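PDB 2R39: FixG-related protein from Vibrio parahaemolyticus, which is of unknown function, the crystallised piece being the C-terminal Ig-like domain of a membrane protein that probably binds 4Fe-4S clusters and takes part in electron transport. Local coordinates for residues G29-V39 / V74-P85; L88-F97 / E109-L118. All blocks are in the same frame, centred on the assembly; numbering follows the deposited sequence.

Contact 1 (G29-V39 / V74-P85); sequences GEVENTYTLKV and VLNLPMSLGADP
On the inner face of this antiparallel strand pair, Y35 and L81 interlock. The tyrosine ring crosses the leucine at about a right angle, and CE2 of Y35 lies 3.7 Å from CG of L81, with CD1 of L81 close to both CE2 and OH of Y35. Next, M79, a selenomethionine, bends at its third torsion (chi3 -65°) and fits its selenium against the fork of L37: SE of M79 is 3.9 Å from CG of L37 and as near to CD1. Beyond it L77 fills the next hollow, its CD1 reaching CG2 of V39 at 4.2 Å. CG1 of V31 lies against the carbonyl O of A83 and begins the same row, which faces the opposing sheet: Y35 meets F97 edge-to-face, L37 and L77 rest on L51, and L81 packs on I95 and V53. The outer face is polar and shallower. CG2 of T36, anti to the backbone N, presses against the amide of N76, 3.4 Å from ND2. S80 OG gives a weak hydrogen bond to OE2 of E32 (2.8 Å). The extended chain of E30 lies across the bare backbone of G82, its OE1 3.5 Å from CA of G82 and its carboxylate held, probably in fixed rotation, by bonds to S60 and Y62. Ten backbone hydrogen bonds tie V31 through V39 to A83 through L75 in unbroken register. Main-chain bonds hold the central strand pair of this Ig-like sandwich; its core face is mainly apolar, and the buried N33 amide and Y35 hydroxyl there find partners, including I115 and R113 opposite.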
loop_
_atom_site.group_PDB
_atom_site.type_symbol
_atom_site.label_atom_id
_atom_site.label_comp_id
_atom_site.label_asym_id
_atom_site.label_seq_id
_atom_site.Cartn_x
_atom_site.Cartn_y
_atom_site.Cartn_z
ATOM N N GLY A 29 -1.104 -17.215 -10.495
ATOM C CA GLY A 29 -0.221 -17.135 -11.665
ATOM C C GLY A 29 0.318 -15.720 -11.861
ATOM O O GLY A 29 0.795 -15.359 -12.935
ATOM N N GLU A 30 0.222 -14.916 -10.807
ATOM C CA GLU A 30 0.696 -13.543 -10.807
ATOM C C GLU A 30 2.082 -13.502 -10.213
ATOM O O GLU A 30 2.430 -14.358 -9.405
ATOM C CB GLU A 30 -0.202 -12.693 -9.928
ATOM C CG GLU A 30 -1.577 -12.475 -10.483
ATOM C CD GLU A 30 -2.519 -11.909 -9.469
ATOM O OE1 GLU A 30 -2.270 -12.068 -8.247
ATOM O OE2 GLU A 30 -3.523 -11.305 -9.900
ATOM N N VAL A 31 2.860 -12.489 -10.572
ATOM C CA VAL A 31 4.058 -12.197 -9.804
ATOM C C VAL A 31 3.668 -11.333 -8.593
ATOM O O VAL A 31 2.847 -10.421 -8.701
ATOM C CB VAL A 31 5.237 -11.626 -10.685
ATOM C CG1 VAL A 31 4.860 -10.335 -11.380
ATOM C CG2 VAL A 31 6.512 -11.463 -9.861
ATOM N N GLU A 32 4.250 -11.642 -7.443
ATOM C CA GLU A 32 3.905 -10.979 -6.201
ATOM C C GLU A 32 5.032 -10.070 -5.730
ATOM O O GLU A 32 6.201 -10.346 -6.019
ATOM C CB GLU A 32 3.638 -12.050 -5.149
ATOM C CG GLU A 32 2.869 -11.552 -3.962
ATOM C CD GLU A 32 2.326 -12.671 -3.129
ATOM O OE1 GLU A 32 3.144 -13.489 -2.654
ATOM O OE2 GLU A 32 1.080 -12.714 -2.949
ATOM N N ASN A 33 4.678 -8.976 -5.047
ATOM C CA ASN A 33 5.631 -8.182 -4.256
ATOM C C ASN A 33 5.025 -7.970 -2.891
ATOM O O ASN A 33 3.826 -7.722 -2.800
ATOM C CB ASN A 33 5.862 -6.780 -4.859
ATOM C CG ASN A 33 6.934 -6.745 -5.938
ATOM O OD1 ASN A 33 7.456 -5.675 -6.263
ATOM N ND2 ASN A 33 7.237 -7.888 -6.522
ATOM N N THR A 34 5.838 -8.028 -1.839
ATOM C CA THR A 34 5.351 -7.785 -0.474
ATOM C C THR A 34 5.787 -6.427 0.088
ATOM O O THR A 34 6.874 -5.914 -0.232
ATOM C CB THR A 34 5.776 -8.886 0.515
ATOM O OG1 THR A 34 7.205 -8.976 0.544
ATOM C CG2 THR A 34 5.172 -10.238 0.132
ATOM N N TYR A 35 4.922 -5.876 0.939
ATOM C CA TYR A 35 5.059 -4.543 1.517
ATOM C C TYR A 35 4.584 -4.539 2.964
ATOM O O TYR A 35 3.765 -5.376 3.357
ATOM C CB TYR A 35 4.193 -3.531 0.749
ATOM C CG TYR A 35 4.419 -3.519 -0.745
ATOM C CD1 TYR A 35 5.347 -2.657 -1.321
ATOM C CD2 TYR A 35 3.704 -4.380 -1.586
ATOM C CE1 TYR A 35 5.558 -2.647 -2.716
ATOM C CE2 TYR A 35 3.915 -4.383 -2.966
ATOM C CZ TYR A 35 4.839 -3.517 -3.522
ATOM O OH TYR A 35 5.031 -3.512 -4.885
ATOM N N THR A 36 5.074 -3.577 3.741
ATOM C CA THR A 36 4.450 -3.243 5.021
ATOM C C THR A 36 4.099 -1.760 5.057
ATOM O O THR A 36 4.967 -0.895 4.872
ATOM C CB THR A 36 5.351 -3.623 6.205
ATOM O OG1 THR A 36 5.683 -5.011 6.104
ATOM C CG2 THR A 36 4.635 -3.377 7.535
ATOM N N LEU A 37 2.817 -1.473 5.256
ATOM C CA LEU A 37 2.365 -0.100 5.461
ATOM C C LEU A 37 2.369 0.230 6.956
ATOM O O LEU A 37 1.903 -0.559 7.757
ATOM C CB LEU A 37 0.957 0.112 4.882
ATOM C CG LEU A 37 0.629 -0.320 3.447
ATOM C CD1 LEU A 37 -0.768 0.190 3.023
ATOM C CD2 LEU A 37 1.657 0.123 2.456
ATOM N N LYS A 38 2.910 1.390 7.318
ATOM C CA LYS A 38 2.798 1.913 8.681
ATOM C C LYS A 38 1.870 3.119 8.659
ATOM O O LYS A 38 2.111 4.079 7.931
ATOM C CB LYS A 38 4.174 2.317 9.216
ATOM C CG LYS A 38 4.157 2.941 10.618
ATOM C CD LYS A 38 5.565 3.329 11.097
ATOM C CE LYS A 38 6.414 2.100 11.417
ATOM N NZ LYS A 38 7.786 2.421 11.956
ATOM N N VAL A 39 0.802 3.061 9.442
ATOM C CA VAL A 39 -0.208 4.106 9.433
ATOM C C VAL A 39 -0.372 4.681 10.835
ATOM O O VAL A 39 -0.447 3.944 11.809
ATOM C CB VAL A 39 -1.575 3.561 8.919
ATOM C CG1 VAL A 39 -2.691 4.565 9.154
ATOM C CG2 VAL A 39 -1.498 3.170 7.437
ATOM N N VAL A 74 -0.626 3.511 16.209
ATOM C CA VAL A 74 0.253 3.179 15.092
ATOM C C VAL A 74 -0.050 1.741 14.668
ATOM O O VAL A 74 0.046 0.817 15.481
ATOM C CB VAL A 74 1.751 3.332 15.474
ATOM C CG1 VAL A 74 2.652 2.960 14.316
ATOM C CG2 VAL A 74 2.043 4.743 15.920
ATOM N N LEU A 75 -0.443 1.569 13.405
ATOM C CA LEU A 75 -0.737 0.249 12.855
ATOM C C LEU A 75 0.344 -0.222 11.879
ATOM O O LEU A 75 0.903 0.561 11.113
ATOM C CB LEU A 75 -2.099 0.241 12.145
ATOM C CG LEU A 75 -3.400 0.382 12.940
ATOM C CD1 LEU A 75 -4.587 0.414 11.973
ATOM C CD2 LEU A 75 -3.566 -0.755 13.925
ATOM N N ASN A 76 0.602 -1.520 11.901
ATOM C CA ASN A 76 1.598 -2.133 11.050
ATOM C C ASN A 76 0.914 -3.138 10.136
ATOM O O ASN A 76 0.340 -4.123 10.616
ATOM C CB ASN A 76 2.645 -2.825 11.909
ATOM C CG ASN A 76 3.890 -3.150 11.142
ATOM O OD1 ASN A 76 4.228 -4.322 10.943
ATOM N ND2 ASN A 76 4.596 -2.114 10.707
ATOM N N LEU A 77 0.963 -2.885 8.828
ATOM C CA LEU A 77 0.118 -3.616 7.890
ATOM C C LEU A 77 0.870 -4.334 6.774
ATOM O O LEU A 77 1.107 -3.756 5.700
ATOM C CB LEU A 77 -0.963 -2.692 7.304
ATOM C CG LEU A 77 -1.787 -1.831 8.271
ATOM C CD1 LEU A 77 -2.645 -0.838 7.532
ATOM C CD2 LEU A 77 -2.644 -2.692 9.222
ATOM N N PRO A 78 1.240 -5.606 7.018
ATOM C CA PRO A 78 1.834 -6.464 6.004
ATOM C C PRO A 78 0.821 -6.775 4.901
ATOM O O PRO A 78 -0.354 -7.022 5.183
ATOM C CB PRO A 78 2.183 -7.740 6.784
ATOM C CG PRO A 78 1.271 -7.740 7.930
ATOM C CD PRO A 78 1.090 -6.313 8.305
HETATM N N MSE A 79 1.274 -6.760 3.655
HETATM C CA MSE A 79 0.385 -7.010 2.526
HETATM C C MSE A 79 1.196 -7.426 1.312
HETATM O O MSE A 79 2.428 -7.382 1.328
HETATM C CB MSE A 79 -0.385 -5.734 2.184
HETATM C CG MSE A 79 0.536 -4.581 1.744
HETATM SE SE MSE A 79 -0.489 -3.154 0.978
HETATM C CE MSE A 79 -1.170 -4.074 -0.612
ATOM N N SER A 80 0.500 -7.822 0.253
ATOM C CA SER A 80 1.156 -8.040 -1.025
ATOM C C SER A 80 0.300 -7.571 -2.215
ATOM O O SER A 80 -0.932 -7.356 -2.087
ATOM C CB SER A 80 1.610 -9.495 -1.158
ATOM O OG SER A 80 0.540 -10.348 -1.460
ATOM N N LEU A 81 0.980 -7.372 -3.345
ATOM C CA LEU A 81 0.360 -7.056 -4.632
ATOM C C LEU A 81 0.718 -8.160 -5.608
ATOM O O LEU A 81 1.862 -8.631 -5.608
ATOM C CB LEU A 81 0.889 -5.710 -5.177
ATOM C CG LEU A 81 0.534 -4.415 -4.409
ATOM C CD1 LEU A 81 1.151 -3.192 -5.115
ATOM C CD2 LEU A 81 -0.972 -4.249 -4.256
ATOM N N GLY A 82 -0.251 -8.579 -6.422
ATOM C CA GLY A 82 -0.015 -9.554 -7.493
ATOM C C GLY A 82 -0.321 -8.910 -8.836
ATOM O O GLY A 82 -1.271 -8.136 -8.952
ATOM N N ALA A 83 0.482 -9.190 -9.853
ATOM C CA ALA A 83 0.192 -8.665 -11.177
ATOM C C ALA A 83 0.432 -9.733 -12.213
ATOM O O ALA A 83 1.351 -10.523 -12.075
ATOM C CB ALA A 83 1.076 -7.427 -11.474
ATOM N N ASP A 84 -0.382 -9.742 -13.260
ATOM C CA ASP A 84 -0.151 -10.624 -14.414
ATOM C C ASP A 84 1.046 -10.051 -15.158
ATOM O O ASP A 84 0.966 -8.911 -15.629
ATOM C CB ASP A 84 -1.398 -10.606 -15.303
ATOM C CG ASP A 84 -1.257 -11.429 -16.574
ATOM O OD1 ASP A 84 -0.154 -11.924 -16.903
ATOM O OD2 ASP A 84 -2.289 -11.570 -17.257
ATOM N N PRO A 85 2.169 -10.816 -15.249
ATOM C CA PRO A 85 3.392 -10.266 -15.872
ATOM C C PRO A 85 3.203 -9.901 -17.349
ATOM O O PRO A 85 3.874 -8.995 -17.852
ATOM C CB PRO A 85 4.417 -11.401 -15.720
ATOM C CG PRO A 85 3.591 -12.660 -15.544
ATOM C CD PRO A 85 2.368 -12.205 -14.780
#

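Contact 2 (L88-F97 / E109-L118); sequences LNSAITTIQF and EVESRFIKKL
Strands 92-97 and 109-115 pair as the arms of an antiparallel β-hairpin, running at 145° to each other, six backbone hydrogen bonds joining T93, I95 and F97 to F114, S112 and V110, with K116 N to A91 O (2.8 Å) added where the strands end. On the inner face the CE2 edge of the F97 ring meets CB of S112 at 3.8 Å, and CG2 of I95 touches CB of F114. L88 crosses F114 at about a right angle, CD2 to CD2 4.0 Å, while its other methyl lies along the K116 chain. The outer face is mixed: I92 and I115 lie side by side, CG1 of I92 4.1 Å from CG2 of I115, and next to them R113, bent at chi2 (-71°), curls back so that NH1 makes a salt bridge to E111 OE2 (2.8 Å) and also bonds to S112 O. That carbonyl is gripped from opposite faces, by NH1 of R113 and by N of I95. OG1 of T94 lies over one face of the guanidinium, toward its rim, and CG2 of T94 packs 3.6 Å from CD of E111. Strand 106-115 is outermost in its sheet; strand 47-54 flanks 92-101 on its other side, S112 and F114 press on Y35 of strand 31-41, and F97 and V110 on V15 of strand 11-17.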
loop_
_atom_site.group_PDB
_atom_site.type_symbol
_atom_site.label_atom_id
_atom_site.label_comp_id
_atom_site.label_asym_id
_atom_site.label_seq_id
_atom_site.Cartn_x
_atom_site.Cartn_y
_atom_site.Cartn_z
ATOM N N LEU A 88 2.298 -6.273 -17.468
ATOM C CA LEU A 88 3.261 -5.284 -16.954
ATOM C C LEU A 88 3.935 -4.619 -18.153
ATOM O O LEU A 88 4.234 -5.287 -19.140
ATOM C CB LEU A 88 4.309 -5.938 -16.034
ATOM C CG LEU A 88 3.840 -6.548 -14.685
ATOM C CD1 LEU A 88 4.996 -7.310 -14.050
ATOM C CD2 LEU A 88 3.332 -5.524 -13.706
ATOM N N ASN A 89 4.161 -3.303 -18.064
ATOM C CA ASN A 89 4.808 -2.544 -19.150
ATOM C C ASN A 89 6.303 -2.855 -19.248
ATOM O O ASN A 89 6.882 -2.892 -20.348
ATOM C CB ASN A 89 4.587 -1.030 -18.933
ATOM C CG ASN A 89 3.118 -0.611 -19.144
ATOM O OD1 ASN A 89 2.328 -1.334 -19.759
ATOM N ND2 ASN A 89 2.765 0.562 -18.640
ATOM N N SER A 90 6.902 -3.088 -18.081
ATOM C CA SER A 90 8.327 -3.394 -17.932
ATOM C C SER A 90 8.545 -4.053 -16.566
ATOM O O SER A 90 7.611 -4.191 -15.786
ATOM C CB SER A 90 9.149 -2.112 -17.986
ATOM O OG SER A 90 8.783 -1.264 -16.911
ATOM N N ALA A 91 9.790 -4.450 -16.286
ATOM C CA ALA A 91 10.100 -5.172 -15.058
ATOM C C ALA A 91 9.965 -4.292 -13.822
ATOM O O ALA A 91 9.774 -4.803 -12.722
ATOM C CB ALA A 91 11.495 -5.769 -15.124
ATOM N N ILE A 92 10.117 -2.983 -13.996
ATOM C CA ILE A 92 9.985 -2.036 -12.871
ATOM C C ILE A 92 8.870 -1.047 -13.107
ATOM O O ILE A 92 8.941 -0.209 -14.023
ATOM C CB ILE A 92 11.284 -1.236 -12.596
ATOM C CG1 ILE A 92 12.441 -2.187 -12.358
ATOM C CG2 ILE A 92 11.078 -0.276 -11.362
ATOM C CD1 ILE A 92 13.753 -1.590 -12.518
ATOM N N THR A 93 7.851 -1.116 -12.255
ATOM C CA THR A 93 6.743 -0.194 -12.316
ATOM C C THR A 93 6.749 0.752 -11.104
ATOM O O THR A 93 6.815 0.297 -9.941
ATOM C CB THR A 93 5.415 -0.971 -12.385
ATOM O OG1 THR A 93 5.484 -1.938 -13.447
ATOM C CG2 THR A 93 4.239 -0.046 -12.647
ATOM N N THR A 94 6.660 2.060 -11.371
ATOM C CA THR A 94 6.417 3.040 -10.307
ATOM C C THR A 94 4.978 2.988 -9.861
ATOM O O THR A 94 4.061 3.019 -10.691
ATOM C CB THR A 94 6.756 4.488 -10.759
ATOM O OG1 THR A 94 8.135 4.527 -11.079
ATOM C CG2 THR A 94 6.523 5.489 -9.605
ATOM N N ILE A 95 4.776 2.869 -8.543
ATOM C CA ILE A 95 3.445 2.824 -7.977
ATOM C C ILE A 95 3.393 3.825 -6.831
ATOM O O ILE A 95 4.434 4.298 -6.376
ATOM C CB ILE A 95 3.068 1.379 -7.482
ATOM C CG1 ILE A 95 4.077 0.885 -6.422
ATOM C CG2 ILE A 95 3.030 0.369 -8.699
ATOM C CD1 ILE A 95 3.660 -0.402 -5.625
ATOM N N GLN A 96 2.187 4.139 -6.373
ATOM C CA GLN A 96 2.007 4.930 -5.173
ATOM C C GLN A 96 0.971 4.232 -4.358
ATOM O O GLN A 96 -0.080 3.846 -4.896
ATOM C CB GLN A 96 1.375 6.270 -5.503
ATOM C CG GLN A 96 2.301 7.385 -5.840
ATOM C CD GLN A 96 1.488 8.633 -6.056
ATOM O OE1 GLN A 96 0.271 8.550 -6.304
ATOM N NE2 GLN A 96 2.119 9.781 -5.927
ATOM N N PHE A 97 1.247 4.094 -3.066
ATOM C CA PHE A 97 0.230 3.732 -2.107
ATOM C C PHE A 97 -0.453 4.999 -1.606
ATOM O O PHE A 97 0.194 6.059 -1.411
ATOM C CB PHE A 97 0.849 2.959 -0.965
ATOM C CG PHE A 97 1.314 1.581 -1.360
ATOM C CD1 PHE A 97 0.408 0.536 -1.467
ATOM C CD2 PHE A 97 2.663 1.335 -1.609
ATOM C CE1 PHE A 97 0.830 -0.743 -1.823
ATOM C CE2 PHE A 97 3.092 0.060 -1.964
ATOM C CZ PHE A 97 2.170 -0.975 -2.074
ATOM N N GLU A 109 0.162 10.166 -0.103
ATOM C CA GLU A 109 0.662 9.318 -1.176
ATOM C C GLU A 109 2.089 8.975 -0.836
ATOM O O GLU A 109 2.870 9.855 -0.463
ATOM C CB GLU A 109 0.628 10.034 -2.531
ATOM C CG GLU A 109 -0.770 10.421 -3.032
ATOM C CD GLU A 109 -1.332 11.628 -2.311
ATOM O OE1 GLU A 109 -0.546 12.522 -1.910
ATOM O OE2 GLU A 109 -2.564 11.691 -2.132
ATOM N N VAL A 110 2.436 7.701 -0.969
ATOM C CA VAL A 110 3.821 7.272 -0.774
ATOM C C VAL A 110 4.227 6.464 -1.999
ATOM O O VAL A 110 3.587 5.455 -2.338
ATOM C CB VAL A 110 3.988 6.426 0.529
ATOM C CG1 VAL A 110 5.462 6.080 0.762
ATOM C CG2 VAL A 110 3.446 7.194 1.747
ATOM N N GLU A 111 5.289 6.895 -2.659
ATOM C CA GLU A 111 5.724 6.225 -3.854
ATOM C C GLU A 111 6.486 4.965 -3.501
ATOM O O GLU A 111 7.226 4.953 -2.535
ATOM C CB GLU A 111 6.610 7.151 -4.667
ATOM C CG GLU A 111 6.916 6.588 -6.015
ATOM C CD GLU A 111 7.692 7.542 -6.871
ATOM O OE1 GLU A 111 7.146 8.613 -7.239
ATOM O OE2 GLU A 111 8.839 7.213 -7.197
ATOM N N SER A 112 6.327 3.911 -4.306
ATOM C CA SER A 112 7.079 2.679 -4.099
ATOM C C SER A 112 7.307 2.026 -5.465
ATOM O O SER A 112 7.200 2.686 -6.493
ATOM C CB SER A 112 6.295 1.756 -3.146
ATOM O OG SER A 112 7.017 0.570 -2.857
ATOM N N ARG A 113 7.584 0.729 -5.486
ATOM C CA ARG A 113 7.903 0.068 -6.756
ATOM C C ARG A 113 7.213 -1.274 -6.841
ATOM O O ARG A 113 7.034 -1.907 -5.821
ATOM C CB ARG A 113 9.411 -0.164 -6.857
ATOM C CG ARG A 113 10.288 1.115 -6.887
ATOM C CD ARG A 113 10.162 1.888 -8.200
ATOM N NE ARG A 113 11.045 3.059 -8.213
ATOM C CZ ARG A 113 10.683 4.279 -7.856
ATOM N NH1 ARG A 113 9.443 4.503 -7.425
ATOM N NH2 ARG A 113 11.583 5.253 -7.874
ATOM N N PHE A 114 6.818 -1.693 -8.049
ATOM C CA PHE A 114 6.449 -3.092 -8.276
ATOM C C PHE A 114 7.462 -3.633 -9.266
ATOM O O PHE A 114 7.636 -3.068 -10.354
ATOM C CB PHE A 114 5.021 -3.290 -8.828
ATOM C CG PHE A 114 4.615 -4.761 -8.893
ATOM C CD1 PHE A 114 3.985 -5.372 -7.811
ATOM C CD2 PHE A 114 4.943 -5.552 -10.001
ATOM C CE1 PHE A 114 3.649 -6.738 -7.853
ATOM C CE2 PHE A 114 4.608 -6.908 -10.043
ATOM C CZ PHE A 114 3.978 -7.495 -8.974
ATOM N N ILE A 115 8.123 -4.719 -8.886
ATOM C CA ILE A 115 9.255 -5.239 -9.649
ATOM C C ILE A 115 9.075 -6.731 -9.915
ATOM O O ILE A 115 8.796 -7.513 -8.993
ATOM C CB ILE A 115 10.609 -4.918 -8.944
ATOM C CG1 ILE A 115 10.691 -3.417 -8.607
ATOM C CG2 ILE A 115 11.833 -5.336 -9.814
ATOM C CD1 ILE A 115 11.916 -3.025 -7.774
ATOM N N LYS A 116 9.212 -7.098 -11.192
ATOM C CA LYS A 116 9.169 -8.487 -11.648
ATOM C C LYS A 116 10.542 -9.143 -11.539
ATOM O O LYS A 116 11.553 -8.465 -11.385
ATOM C CB LYS A 116 8.661 -8.540 -13.093
ATOM C CG LYS A 116 8.381 -9.957 -13.653
ATOM C CD LYS A 116 7.674 -9.860 -15.009
ATOM C CE LYS A 116 8.029 -8.553 -15.772
ATOM N NZ LYS A 116 7.149 -8.345 -16.972
ATOM N N LYS A 117 10.563 -10.473 -11.613
ATOM C CA LYS A 117 11.808 -11.248 -11.508
ATOM C C LYS A 117 12.811 -10.915 -12.601
ATOM O O LYS A 117 14.021 -10.868 -12.346
ATOM C CB LYS A 117 11.522 -12.745 -11.518
ATOM C CG LYS A 117 12.710 -13.555 -11.068
ATOM C CD LYS A 117 12.349 -14.994 -10.798
ATOM C CE LYS A 117 13.538 -15.727 -10.217
ATOM N NZ LYS A 117 13.172 -17.121 -9.843
ATOM N N LEU A 118 12.317 -10.690 -13.818
ATOM C CA LEU A 118 13.190 -10.422 -14.962
ATOM C C LEU A 118 12.691 -9.262 -15.820
ATOM O O LEU A 118 13.497 -8.551 -16.429
ATOM C CB LEU A 118 13.378 -11.680 -15.827
ATOM C CG LEU A 118 14.039 -12.947 -15.264
ATOM C CD1 LEU A 118 14.010 -14.063 -16.309
ATOM C CD2 LEU A 118 15.481 -12.700 -14.804
ATOM O OXT LEU A 118 11.484 -9.023 -15.933
HETATM O O HOH W 1 6.710 -4.037 -13.180
HETATM O O HOH W 2 5.304 10.068 -6.307
#

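Contact 1 and contact 2 belong to the two facing sheets of one Ig-like sandwich, their centres about 12 Å apart. Contact 1 joins the two inner strands of its sheet and lies near the middle of the chain; contact 2 takes in an edge strand and is farther out, with more exposed residues. They meet directly: Y35 OH probably bonds to R113 O, N33 OD1 probably to I115 N, and the F114 ring packs against V31. Both turn mainly apolar residues to the shared core, but only contact 2 carries a salt bridge, within its edge strand, whereas the outward face of contact 1 carries hydroxyls, an amide, a carboxylate and K38, with one weak side-chain bond across the strands.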